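Local coordinates for NOVP (Streptomyces caeruleus, PDB 2WK1), which catalyses the S-adenosyl-L-methionine-dependent methylation of the noviose 4-hydroxyl in the penultimate step of novobiocin biosynthesis, working as a homodimer, at residues D40-V45 against Y184-E189; E92-C97 against R125-A130; L230-S235 against D256-K261; L268-I271 against G275-W278. All blocks are in the same frame, centred on the assembly; numbering follows the deposited sequence. Where two conformers were deposited one is given.

Interaction 1 of 4, residues D40-V45 against Y184-E189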
# COMPACT_ATOMS: atom_id res chain seq x y z
N ASP A 40 2.34 -5.20 8.53
CA ASP A 40 1.01 -4.68 8.78
C ASP A 40 0.49 -3.89 7.57
O ASP A 40 -0.67 -4.03 7.12
CB ASP A 40 1.00 -3.77 10.02
CG ASP A 40 1.14 -4.51 11.34
OD1 ASP A 40 1.06 -5.75 11.40
OD2 ASP A 40 1.33 -3.80 12.37
N LEU A 41 1.34 -3.04 7.03
CA LEU A 41 0.95 -2.21 5.89
C LEU A 41 0.78 -3.07 4.65
O LEU A 41 -0.16 -2.91 3.88
CB LEU A 41 1.98 -1.10 5.66
CG LEU A 41 1.78 -0.24 4.44
CD1 LEU A 41 0.46 0.51 4.55
CD2 LEU A 41 2.94 0.74 4.27
N MET A 42 1.66 -4.03 4.46
CA MET A 42 1.51 -4.88 3.32
C MET A 42 0.19 -5.61 3.26
O MET A 42 -0.40 -5.70 2.19
CB MET A 42 2.85 -6.05 3.26
CG MET A 42 2.66 -6.85 2.06
SD MET A 42 4.16 -7.73 1.80
CE MET A 42 5.17 -6.65 1.11
N ILE A 43 -0.27 -6.12 4.41
CA ILE A 43 -1.58 -6.79 4.44
C ILE A 43 -2.69 -5.83 4.00
O ILE A 43 -3.55 -6.19 3.20
CB ILE A 43 -1.80 -7.42 5.83
CG1 ILE A 43 -0.86 -8.64 5.98
CG2 ILE A 43 -3.28 -7.79 6.02
CD1 ILE A 43 -0.78 -9.22 7.38
N LYS A 44 -2.66 -4.61 4.50
CA LYS A 44 -3.67 -3.61 4.13
C LYS A 44 -3.63 -3.21 2.66
O LYS A 44 -4.66 -2.97 2.02
CB LYS A 44 -3.52 -2.35 4.96
CG LYS A 44 -3.75 -2.51 6.43
CD LYS A 44 -3.30 -1.22 7.16
CE LYS A 44 -3.98 -1.00 8.49
NZ LYS A 44 -3.39 -1.85 9.52
N VAL A 45 -2.43 -3.15 2.11
CA VAL A 45 -2.26 -2.79 0.70
C VAL A 45 -2.72 -3.94 -0.20
O VAL A 45 -3.43 -3.75 -1.17
CB VAL A 45 -0.77 -2.37 0.37
CG1 VAL A 45 -0.65 -2.03 -1.07
CG2 VAL A 45 -0.29 -1.26 1.31
N TYR A 184 6.08 -4.22 -5.80
CA TYR A 184 6.45 -4.23 -4.37
C TYR A 184 7.96 -4.37 -4.17
O TYR A 184 8.42 -4.46 -3.04
CB TYR A 184 5.77 -5.42 -3.64
CG TYR A 184 4.27 -5.28 -3.47
CD1 TYR A 184 3.40 -5.62 -4.49
CD2 TYR A 184 3.73 -4.80 -2.29
CE1 TYR A 184 2.05 -5.50 -4.34
CE2 TYR A 184 2.37 -4.68 -2.12
CZ TYR A 184 1.52 -5.02 -3.15
OH TYR A 184 0.16 -4.86 -2.96
N ASP A 185 8.71 -4.40 -5.28
CA ASP A 185 10.12 -4.67 -5.22
C ASP A 185 10.48 -6.00 -4.63
O ASP A 185 11.47 -6.12 -3.89
CB ASP A 185 11.10 -3.36 -4.35
CG ASP A 185 12.55 -3.51 -5.03
OD1 ASP A 185 12.92 -2.73 -4.35
OD2 ASP A 185 12.86 -4.25 -5.90
N LEU A 186 9.68 -6.99 -4.95
CA LEU A 186 9.87 -8.33 -4.41
C LEU A 186 10.06 -9.40 -5.48
O LEU A 186 10.00 -10.60 -5.17
CB LEU A 186 8.71 -8.69 -3.47
CG LEU A 186 8.64 -7.91 -2.16
CD1 LEU A 186 7.31 -8.17 -1.43
CD2 LEU A 186 9.80 -8.25 -1.27
N LEU A 187 10.30 -9.01 -6.73
CA LEU A 187 10.58 -10.01 -7.77
C LEU A 187 12.07 -10.28 -7.79
O LEU A 187 12.84 -9.52 -8.37
CB LEU A 187 10.07 -9.55 -9.13
CG LEU A 187 10.15 -10.61 -10.24
CD1 LEU A 187 9.22 -11.80 -9.97
CD2 LEU A 187 9.83 -9.95 -11.61
N ASP A 188 12.50 -11.34 -7.14
CA ASP A 188 13.94 -11.65 -7.07
C ASP A 188 14.16 -13.15 -7.11
O ASP A 188 13.25 -13.93 -7.41
CB ASP A 188 14.59 -10.99 -5.84
CG ASP A 188 14.27 -11.70 -4.53
OD1 ASP A 188 13.38 -12.57 -4.45
OD2 ASP A 188 14.93 -11.37 -3.50
N GLU A 189 15.37 -13.58 -6.78
CA GLU A 189 15.71 -14.97 -6.91
C GLU A 189 14.97 -15.92 -5.99
O GLU A 189 14.94 -17.11 -6.24
CB GLU A 189 17.22 -15.19 -6.79
CG GLU A 189 17.82 -14.82 -5.48
CD GLU A 189 18.19 -13.33 -5.34
OE1 GLU A 189 17.79 -12.44 -6.17
OE2 GLU A 189 18.90 -13.05 -4.34
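Apolar packing carries this contact, and its central piece is the methyl end of Met42. In the conformer given, CE meets the CD1 branch of Leu186 tip to tip, at 3.7 Å, and lies obliquely against the Tyr184 ring, 4.1 Å from CD2. Met42 leaves helix 35-47 extended and then bends at its last torsion (chi3 -80°), which brings the methyl in toward both partners; a flexible, unbranched thioether suits such a wedge. One turn on, Val45 and Tyr184 run alongside one another, pointing opposite ways: Val45 CG1 is 3.5 Å from Tyr184 OH and 4.2 Å from CE2.

The polar end of the ring is served elsewhere. Tyr184 OH is hydrogen-bonded to His83 ND1, a tie that holds the buried hydroxyl while methyl groups of Met42 and Val45 lie obliquely against the ring. Leu41 and Val45 each pack on their own counterparts in the second subunit, and Tyr184 on Val50 of that subunit, so the contact forms part of the homodimer interface.

Just after Tyr184 the backbone takes a positive phi at Asp185 (60°), with two bonds back into the last turn of helix 174-183. This is a Schellman motif, the classic C-terminal helix cap, here turning the chain toward strand 191-195.

Interaction 2 of 4, residues E92-C97 against R125-A130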
# COMPACT_ATOMS: atom_id res chain seq x y z
N GLU A 92 -3.69 -12.53 7.39
CA GLU A 92 -3.12 -12.64 8.73
C GLU A 92 -2.75 -14.08 9.09
O GLU A 92 -1.74 -14.32 9.73
CB GLU A 92 -4.05 -12.01 9.79
CG GLU A 92 -4.11 -10.48 9.70
CD GLU A 92 -5.19 -9.80 10.57
OE1 GLU A 92 -6.23 -10.44 10.91
OE2 GLU A 92 -5.02 -8.59 10.86
N ASN A 93 -3.56 -15.04 8.64
CA ASN A 93 -3.23 -16.45 8.83
C ASN A 93 -1.93 -16.84 8.14
O ASN A 93 -1.12 -17.57 8.69
CB ASN A 93 -4.40 -17.32 8.35
CG ASN A 93 -4.05 -18.79 8.26
OD1 ASN A 93 -3.80 -19.29 7.16
ND2 ASN A 93 -3.99 -19.48 9.40
N ILE A 94 -1.73 -16.38 6.91
CA ILE A 94 -0.45 -16.63 6.22
C ILE A 94 0.70 -16.07 7.05
O ILE A 94 1.71 -16.74 7.28
CB ILE A 94 -0.40 -15.99 4.83
CG1 ILE A 94 -1.36 -16.68 3.91
CG2 ILE A 94 1.03 -16.04 4.23
CD1 ILE A 94 -1.52 -15.97 2.55
N ARG A 95 0.55 -14.83 7.51
CA ARG A 95 1.60 -14.22 8.31
C ARG A 95 1.91 -15.03 9.56
O ARG A 95 3.08 -15.25 9.89
CB ARG A 95 1.26 -12.77 8.64
CG ARG A 95 2.36 -12.07 9.41
CD ARG A 95 1.97 -10.75 9.84
NE ARG A 95 2.94 -10.12 10.69
CZ ARG A 95 2.80 -8.86 11.09
NH1 ARG A 95 1.73 -8.16 10.71
NH2 ARG A 95 3.74 -8.31 11.82
N GLN A 96 0.87 -15.43 10.28
CA GLN A 96 1.09 -16.19 11.50
C GLN A 96 1.79 -17.53 11.22
O GLN A 96 2.72 -17.92 11.94
CB GLN A 96 -0.24 -16.41 12.23
CG GLN A 96 -0.91 -15.13 12.78
CD GLN A 96 -0.20 -14.41 13.92
OE1 GLN A 96 0.71 -13.60 13.69
NE2 GLN A 96 -0.70 -14.62 15.14
N CYS A 97 1.35 -18.24 10.19
CA CYS A 97 1.97 -19.53 9.87
C CYS A 97 3.41 -19.38 9.42
O CYS A 97 4.27 -20.13 9.85
CB CYS A 97 1.13 -20.27 8.81
SG CYS A 97 -0.46 -20.87 9.36
N ARG A 125 6.60 -13.69 0.21
CA ARG A 125 7.93 -13.19 -0.07
C ARG A 125 8.27 -12.00 0.82
O ARG A 125 9.41 -11.87 1.27
CB ARG A 125 8.07 -12.80 -1.55
CG ARG A 125 9.43 -12.23 -1.93
CD ARG A 125 10.54 -13.23 -1.79
NE ARG A 125 11.90 -12.67 -1.89
CZ ARG A 125 12.65 -12.31 -0.86
NH1 ARG A 125 12.17 -12.36 0.36
NH2 ARG A 125 13.91 -11.95 -1.04
N GLY A 126 7.30 -11.13 1.08
CA GLY A 126 7.52 -10.00 1.97
C GLY A 126 7.85 -10.40 3.40
O GLY A 126 8.66 -9.75 4.03
N ILE A 127 7.23 -11.46 3.90
CA ILE A 127 7.51 -11.92 5.26
C ILE A 127 8.96 -12.40 5.31
O ILE A 127 9.70 -12.10 6.25
CB ILE A 127 6.54 -13.01 5.69
CG1 ILE A 127 5.09 -12.51 5.74
CG2 ILE A 127 6.96 -13.55 7.05
CD1 ILE A 127 4.07 -13.65 5.66
N LEU A 128 9.39 -13.14 4.28
CA LEU A 128 10.78 -13.58 4.23
C LEU A 128 11.71 -12.35 4.25
O LEU A 128 12.71 -12.32 4.95
CB LEU A 128 11.07 -14.44 3.01
CG LEU A 128 10.32 -15.78 2.94
CD1 LEU A 128 10.72 -16.54 1.68
CD2 LEU A 128 10.54 -16.67 4.18
N ARG A 129 11.39 -11.34 3.46
CA ARG A 129 12.21 -10.13 3.39
C ARG A 129 12.27 -9.41 4.73
O ARG A 129 13.34 -8.97 5.16
CB ARG A 129 11.66 -9.20 2.29
CG ARG A 129 12.45 -7.92 2.06
CD ARG A 129 13.40 -8.04 0.93
NE ARG A 129 14.08 -6.78 0.65
CZ ARG A 129 15.12 -6.30 1.34
NH1 ARG A 129 15.60 -6.95 2.38
NH2 ARG A 129 15.66 -5.14 0.98
N ALA A 130 11.12 -9.33 5.41
CA ALA A 130 11.03 -8.63 6.68
C ALA A 130 11.93 -9.26 7.71
O ALA A 130 12.43 -8.57 8.61
CB ALA A 130 9.59 -8.63 7.20
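Ile127 points from helix 119-130 toward helix 87-103, which also carries Glu92, the predicted proton acceptor, and ends on its backbone: Ile127 CD1 lies 3.7 Å from Arg95 CA. The same methyl is 4.2 Å from Arg95 CB and 4.1 Å from Ile94 CG2, so a single carbon sits against two consecutive residues. Ile127 reaches this far because CG1 stands opposite its own carbonyl carbon (chi1 -62°) and CD1 continues the chain outward (chi2 159°).

The two isoleucines cross at a slant. Ile94 presents its short CG2 branch to Ile127, and its side chain as a whole also packs on Ala120, Leu123 and Met124 of the facing helix. Arg95 behaves differently: only the root of its side chain takes part, while the rest runs out fully extended to a guanidinium group that forms a salt bridge with Asp40 and a hydrogen bond with Ser36. An arginine suits this border, being aliphatic near the backbone and charged at its end. The backbones come closest at Arg95 and Ile127, CA to CA 7.0 Å.

Ile127 further touches Val98, Glu99 and Ile102 along helix 87-103, and Leu39 of helix 35-47 lies against both Arg95 and Ile127. Three helices thus meet here, near strand 109-113, whose Glu112 and Thr113 bind S-adenosyl-L-methionine.

Interaction 3 of 4, residues L230-S235 against D256-K261; sequences LYPKVS and DEYRAK
The rings of Tyr231 and Tyr258 meet at a steep angle, their planes 76° apart and their centroids 5.9 Å from each other. Tyr231 CD2 lies at the edge of the Tyr258 ring, near its plane, 3.8 Å from CE2. Seen from the other partner, Tyr258 OH approaches the Tyr231 ring obliquely. Tyr258 is also met by the ring of Phe262.

The end of Tyr258 does most of the touching. Its OH is 3.6 Å from Tyr231 CB and 4.0 Å from Pro232 CD, resting on the start of the 3-10 turn 231-233. In both tyrosines CG is trans to the backbone N (chi1 -176° in Tyr231, -173° in Tyr258), which sends the two rings out from their backbones to cross. Proline fits the turn, since its closed ring holds phi near the helical value and its CD offers an apolar surface. Ile264 packs against both rings, and Leu227 and Thr228 of helix 220-230 also touch Tyr258.

Between these segments the contact consists of van der Waals and aromatic packing, with Tyr258 OH set against carbon. It should therefore depend on shape more than on directed bonds in joining helix 249-261 to the turn before strand 234-235.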
# COMPACT_ATOMS: atom_id res chain seq x y z
N LEU A 230 1.97 -32.67 -3.13
CA LEU A 230 2.74 -31.79 -2.26
C LEU A 230 2.65 -32.07 -0.78
O LEU A 230 3.59 -31.74 -0.05
CB LEU A 230 2.41 -30.32 -2.52
CG LEU A 230 2.63 -29.80 -3.95
CD1 LEU A 230 2.35 -28.32 -4.04
CD2 LEU A 230 4.05 -30.09 -4.46
N TYR A 231 1.58 -32.70 -0.29
CA TYR A 231 1.53 -32.97 1.14
C TYR A 231 2.71 -33.82 1.66
O TYR A 231 3.26 -33.52 2.72
CB TYR A 231 0.21 -33.59 1.58
CG TYR A 231 0.18 -33.75 3.07
CD1 TYR A 231 0.05 -32.63 3.88
CD2 TYR A 231 0.35 -34.99 3.69
CE1 TYR A 231 0.03 -32.70 5.24
CE2 TYR A 231 0.31 -35.07 5.11
CZ TYR A 231 0.15 -33.89 5.85
OH TYR A 231 0.06 -33.83 7.24
N PRO A 232 3.16 -34.80 0.87
CA PRO A 232 4.31 -35.57 1.36
C PRO A 232 5.59 -34.76 1.58
O PRO A 232 6.51 -35.25 2.24
CB PRO A 232 4.51 -36.63 0.26
CG PRO A 232 3.19 -36.81 -0.34
CD PRO A 232 2.57 -35.43 -0.32
N LYS A 233 5.66 -33.56 1.00
CA LYS A 233 6.82 -32.67 1.16
C LYS A 233 6.75 -31.81 2.42
O LYS A 233 7.74 -31.18 2.78
CB LYS A 233 6.92 -31.75 -0.04
CG LYS A 233 7.09 -32.48 -1.34
CD LYS A 233 7.28 -31.50 -2.49
CE LYS A 233 7.20 -32.16 -3.85
NZ LYS A 233 8.31 -33.15 -4.04
N VAL A 234 5.58 -31.76 3.08
CA VAL A 234 5.39 -30.86 4.21
C VAL A 234 6.11 -31.39 5.45
O VAL A 234 5.89 -32.53 5.90
CB VAL A 234 3.89 -30.61 4.49
CG1 VAL A 234 3.70 -29.74 5.74
CG2 VAL A 234 3.25 -29.91 3.31
N SER A 235 6.99 -30.55 5.99
CA SER A 235 7.75 -30.90 7.18
C SER A 235 6.86 -31.02 8.42
O SER A 235 5.84 -30.37 8.55
CB SER A 235 8.76 -29.79 7.46
OG SER A 235 9.66 -29.68 6.40
N ASP A 256 -11.25 -33.76 3.00
CA ASP A 256 -11.66 -34.79 3.94
C ASP A 256 -11.28 -36.18 3.46
O ASP A 256 -10.85 -37.03 4.25
CB ASP A 256 -13.16 -34.72 4.20
CG ASP A 256 -13.59 -33.52 5.03
OD1 ASP A 256 -12.73 -32.76 5.54
OD2 ASP A 256 -14.82 -33.34 5.18
N GLU A 257 -11.42 -36.42 2.16
CA GLU A 257 -11.05 -37.73 1.64
C GLU A 257 -9.56 -38.01 1.74
O GLU A 257 -9.15 -39.11 2.11
CB GLU A 257 -11.43 -37.78 -0.12
CG GLU A 257 -11.15 -39.13 -0.70
CD GLU A 257 -11.36 -39.02 -2.07
OE1 GLU A 257 -11.86 -38.14 -2.59
OE2 GLU A 257 -10.88 -40.01 -2.82
N TYR A 258 -8.74 -37.02 1.45
CA TYR A 258 -7.31 -37.20 1.54
C TYR A 258 -6.88 -37.46 2.98
O TYR A 258 -6.11 -38.39 3.27
CB TYR A 258 -6.57 -35.96 1.00
CG TYR A 258 -5.07 -36.16 0.92
CD1 TYR A 258 -4.49 -36.79 -0.17
CD2 TYR A 258 -4.23 -35.79 1.97
CE1 TYR A 258 -3.13 -37.01 -0.21
CE2 TYR A 258 -2.86 -36.00 1.92
CZ TYR A 258 -2.32 -36.63 0.84
OH TYR A 258 -0.97 -36.86 0.77
N ARG A 259 -7.43 -36.67 3.91
CA ARG A 259 -7.11 -36.85 5.32
C ARG A 259 -7.55 -38.22 5.85
O ARG A 259 -6.82 -38.84 6.62
CB ARG A 259 -7.71 -35.72 6.16
CG ARG A 259 -6.97 -34.38 5.94
CD ARG A 259 -7.78 -33.21 6.42
NE ARG A 259 -8.21 -33.34 7.81
CZ ARG A 259 -7.47 -33.08 8.87
NH1 ARG A 259 -6.23 -32.63 8.75
NH2 ARG A 259 -7.95 -33.30 10.08
N ALA A 260 -8.72 -38.68 5.43
CA ALA A 260 -9.22 -40.00 5.83
C ALA A 260 -8.34 -41.09 5.25
O ALA A 260 -7.94 -42.04 5.96
CB ALA A 260 -10.68 -40.18 5.42
N LYS A 261 -8.03 -40.99 3.96
CA LYS A 261 -7.21 -42.01 3.27
C LYS A 261 -5.84 -42.21 3.91
O LYS A 261 -5.36 -43.35 4.02
CB LYS A 261 -7.03 -41.65 1.80
CG LYS A 261 -6.18 -42.62 0.99

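Interaction 4 of 4, residues L268-I271 against G275-W278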
# COMPACT_ATOMS: atom_id res chain seq x y z
N LEU A 268 -8.24 -29.68 12.09
CA LEU A 268 -8.52 -28.50 11.26
C LEU A 268 -8.98 -27.36 12.13
O LEU A 268 -9.94 -27.51 12.91
CB LEU A 268 -9.58 -28.77 10.22
CG LEU A 268 -9.29 -29.84 9.19
CD1 LEU A 268 -10.52 -30.04 8.32
CD2 LEU A 268 -8.10 -29.47 8.33
N ILE A 269 -8.32 -26.22 11.98
CA ILE A 269 -8.61 -25.01 12.71
C ILE A 269 -9.16 -23.96 11.79
O ILE A 269 -8.64 -23.75 10.71
CB ILE A 269 -7.15 -24.31 13.40
CG1 ILE A 269 -6.48 -25.38 14.23
CG2 ILE A 269 -7.49 -23.00 14.05
CD1 ILE A 269 -5.01 -25.33 14.24
N THR A 270 -10.22 -23.30 12.19
CA THR A 270 -10.81 -22.31 11.33
C THR A 270 -10.04 -21.00 11.30
O THR A 270 -9.34 -20.66 12.26
CB THR A 270 -12.27 -21.99 11.70
OG1 THR A 270 -12.29 -21.12 12.84
CG2 THR A 270 -13.12 -23.25 11.94
N ILE A 271 -10.19 -20.28 10.19
CA ILE A 271 -9.61 -18.94 10.01
C ILE A 271 -10.65 -17.83 10.01
O ILE A 271 -10.55 -16.85 10.73
CB ILE A 271 -8.80 -18.88 8.68
CG1 ILE A 271 -7.68 -19.92 8.68
CG2 ILE A 271 -8.26 -17.48 8.49
CD1 ILE A 271 -7.08 -20.26 7.34
N GLY A 275 -11.97 -20.38 5.36
CA GLY A 275 -10.73 -21.14 5.39
C GLY A 275 -10.50 -21.91 6.67
O GLY A 275 -11.01 -21.56 7.75
N VAL A 276 -9.68 -22.95 6.55
CA VAL A 276 -9.17 -23.72 7.68
C VAL A 276 -7.69 -24.03 7.44
O VAL A 276 -7.19 -23.87 6.32
CB VAL A 276 -9.95 -25.05 7.90
CG1 VAL A 276 -11.48 -24.79 8.09
CG2 VAL A 276 -9.76 -26.00 6.72
N TYR A 277 -7.00 -24.51 8.47
CA TYR A 277 -5.64 -24.95 8.33
C TYR A 277 -5.32 -26.03 9.33
O TYR A 277 -6.03 -26.19 10.32
CB TYR A 277 -4.64 -23.77 8.44
CG TYR A 277 -4.47 -23.18 9.80
CD1 TYR A 277 -5.45 -22.42 10.40
CD2 TYR A 277 -3.29 -23.34 10.47
CE1 TYR A 277 -5.26 -21.87 11.66
CE2 TYR A 277 -3.09 -22.78 11.72
CZ TYR A 277 -4.11 -22.07 12.32
OH TYR A 277 -3.90 -21.51 13.57
N TRP A 278 -4.23 -26.75 9.11
CA TRP A 278 -3.70 -27.64 10.12
C TRP A 278 -2.20 -27.58 10.15
O TRP A 278 -1.55 -27.18 9.19
CB TRP A 278 -4.21 -29.08 9.93
CG TRP A 278 -3.58 -29.97 8.88
CD1 TRP A 278 -2.54 -30.85 9.07
CD2 TRP A 278 -4.07 -30.24 7.55
NE1 TRP A 278 -2.32 -31.58 7.93
CE2 TRP A 278 -3.25 -31.25 6.99
CE3 TRP A 278 -5.08 -29.69 6.77
CZ2 TRP A 278 -3.44 -31.73 5.71
CZ3 TRP A 278 -5.28 -30.19 5.50
CH2 TRP A 278 -4.47 -31.20 4.98
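A beta hairpin at one end of the mixed sheet brings these segments together: strand 269-270, one of the two outermost strands within the chain, pairs antiparallel with strand 276-279. Ile269 and Tyr277 form a hydrogen-bonded pair. Ile269 N donates to Tyr277 O over 2.8 Å, almost straight at 171°, and Tyr277 N returns a bond to Ile269 O in the carbonyl plane. Thr270 and Val276 follow as a non-hydrogen-bonded pair. Nearer the turn, Ile271 N bonds to Gly275 O at 2.9 Å, but from above the carbonyl plane. Val276 and Trp278 continue the bonding to strand 238-242, which leads to Asp243 and Asp244, predicted magnesium ligands.

On the sheet face that carries Ile269 and Tyr277, the aromatic ring is folded back over its neighbour. Its CG stands between backbone N and carbonyl carbon (chi1 72°), a rotation that lays the ring beside Ile269. In the conformer given, Ile269 CD1 lies over one face in a CH-pi contact, 4.2 Å from the ring centroid, while Ile269 CG2 comes 3.5 Å from Tyr277 CE1. The side chains of Ile271 and Tyr277 cross at about a right angle, CG1 of Ile271 3.8 Å from CD1 of Tyr277. A beta-branched residue such as Ile269 suits an extended strand and gives a broad surface to the ring.

At the other end Leu268 and Trp278 lie side by side, Leu268 CD2 3.4 Å from Trp278 CE3; the indole also receives Arg259 in a cation-pi interaction. Gly275 offers backbone atoms alone, and Ile271 packs closely on them, its CB 3.6 Å from Gly275 O.

The directed backbone bonds thus set the register, while CH-pi and apolar contacts add less directional packing.

How the interactions relate
From the N terminus, helix 35-47 opens interaction 1, which closes only at 184-189 and so spans the longest loop. Interaction 2 falls within that loop, joining helices 87-103 and 119-130, and two salt bridges, one of them between Asp188 and Arg125, link the pair. Both also touch the second subunit. Interactions 3 and 4 follow in series, none crossing: 3 joins the turn after helix 220-230 to helix 249-261, and 4 closes the hairpin near the C terminus. Tyr231 of interaction 3 reaches Trp278, while Asn93 and Cys97 of interaction 2 pack on Ile271 and Tyr277. The hairpin thus connects the two helical sides, whereas interactions 1 and 3 stand about 30 Å apart between centres.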